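Local coordinates for protein ferritin (Pseudo-nitzschia multiseries, PDB 4ITW) that oxidises ferrous iron with dioxygen at a ferroxidase centre and probably stores the ferric product as mineral within its 24-subunit cage, at the Fe (III) ion site. Sequence-based numbering; all coordinates share one arbitrary frame.

The Fe (III) ion site. Residues 12, 16, 49, 52, 98, 128. With FE (Fe (III) ion), chain B.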
loop_
_atom_site.group_PDB
_atom_site.type_symbol
_atom_site.label_atom_id
_atom_site.label_comp_id
_atom_site.label_asym_id
_atom_site.label_seq_id
_atom_site.Cartn_x
_atom_site.Cartn_y
_atom_site.Cartn_z
ATOM N N GLN A 12 -6.405 34.423 -43.055
ATOM C CA GLN A 12 -7.059 33.647 -41.947
ATOM C C GLN A 12 -6.266 33.763 -40.635
ATOM O O GLN A 12 -6.833 33.960 -39.559
ATOM C CB GLN A 12 -7.319 32.199 -42.361
ATOM C CG GLN A 12 -8.047 31.393 -41.284
ATOM C CD GLN A 12 -9.409 32.032 -41.045
ATOM O OE1 GLN A 12 -9.984 32.625 -41.962
ATOM N NE2 GLN A 12 -9.890 31.980 -39.836
ATOM N N GLU A 16 -7.531 35.318 -37.079
ATOM C CA GLU A 16 -7.486 34.623 -35.761
ATOM C C GLU A 16 -6.876 35.548 -34.738
ATOM O O GLU A 16 -7.405 35.699 -33.635
ATOM C CB GLU A 16 -6.652 33.356 -35.809
ATOM C CG GLU A 16 -7.174 32.333 -36.794
ATOM C CD GLU A 16 -8.501 31.743 -36.360
ATOM O OE1 GLU A 16 -8.837 31.814 -35.183
ATOM O OE2 GLU A 16 -9.275 31.314 -37.208
ATOM N N GLU A 49 -8.183 31.725 -29.383
ATOM C CA GLU A 49 -8.068 32.263 -30.734
ATOM C C GLU A 49 -6.643 32.388 -31.166
ATOM O O GLU A 49 -6.338 32.144 -32.333
ATOM C CB GLU A 49 -8.740 33.638 -30.815
ATOM C CG GLU A 49 -10.241 33.527 -30.627
ATOM C CD GLU A 49 -10.972 33.080 -31.876
ATOM O OE1 GLU A 49 -10.394 32.482 -32.772
ATOM O OE2 GLU A 49 -12.156 33.374 -31.993
ATOM N N HIS A 52 -5.611 29.031 -32.245
ATOM C CA HIS A 52 -5.990 28.772 -33.614
ATOM C C HIS A 52 -5.052 29.398 -34.639
ATOM O O HIS A 52 -4.753 28.768 -35.635
ATOM C CB HIS A 52 -7.402 29.241 -33.952
ATOM C CG HIS A 52 -8.449 28.630 -33.078
ATOM N ND1 HIS A 52 -9.644 29.262 -32.786
ATOM C CD2 HIS A 52 -8.453 27.468 -32.398
ATOM C CE1 HIS A 52 -10.353 28.493 -31.985
ATOM N NE2 HIS A 52 -9.651 27.407 -31.724
ATOM N N ASN A 98 -15.474 35.362 -38.264
ATOM C CA ASN A 98 -14.505 34.234 -38.228
ATOM C C ASN A 98 -15.067 33.104 -39.137
ATOM O O ASN A 98 -14.329 32.458 -39.886
ATOM C CB ASN A 98 -14.272 33.610 -36.838
ATOM C CG ASN A 98 -13.533 34.507 -35.815
ATOM O OD1 ASN A 98 -13.616 34.209 -34.605
ATOM N ND2 ASN A 98 -12.806 35.548 -36.247
ATOM N N GLN A 128 -16.493 26.301 -35.139
ATOM C CA GLN A 128 -17.223 27.534 -35.343
ATOM C C GLN A 128 -18.711 27.369 -35.128
ATOM O O GLN A 128 -19.332 28.275 -34.567
ATOM C CB GLN A 128 -17.038 28.104 -36.747
ATOM C CG GLN A 128 -15.757 28.888 -36.924
ATOM C CD GLN A 128 -15.501 29.849 -35.752
ATOM O OE1 GLN A 128 -14.691 29.539 -34.866
ATOM N NE2 GLN A 128 -16.201 30.988 -35.725
HETATM FE FE FE B . -10.774 30.994 -34.309
HETATM O O HOH W 1 -11.232 29.807 -35.868
HETATM O O HOH W 2 -13.203 30.935 -33.583
#
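This is the ferroxidase centre inside the ferritin four-helix bundle, where helices 4-32 and 36-62 supply the protein ligands of a partly occupied Fe (III) ion and helices 84-111 and 115-145 face it across water. The packed half is built from three side chains, each with its gamma carbon anti to the carbonyl carbon. Glu16, bent at chi2 (-68°), reaches the metal tip first and binds through one carboxylate oxygen, OE1, 2.3 Å from FE. Glu49 is bent likewise (chi2 -80°) and also binds in monodentate fashion, its OE1 standing 2.2 Å from FE while OE2 turns away. His52 offers ND1 of its imidazole at a long 2.6 Å from FE, and OE1 of Glu16 lies in the plane of that ring, at its edge. The two carboxylates, if ionised as is likely, would offset part of the ion's charge. In the second shell, Gln12 helps the metal bond and water 1 to set the rotation of the Glu16 carboxylate: its amide NE2 donates a hydrogen bond to OE2 (2.8 Å, 142° at H), arriving from above the carboxylate plane. On the looser side two waters complete the visible shell. Water 1, 2.0 Å from FE, also lies near Glu16 OE2, whereas water 2 binds more distantly and links FE to Glu49 OE2 and the amide oxygen OE1 of Gln128. Gln128 OE1 itself stays 4.2 Å from FE, and Asn98 OD1 makes at best a weak approach to water 2. The visible ligands outline a near square pyramid, though further weakly held ligands could have escaped the model. Anchored on one side and hydrated on the other, the site holds iron for oxidation.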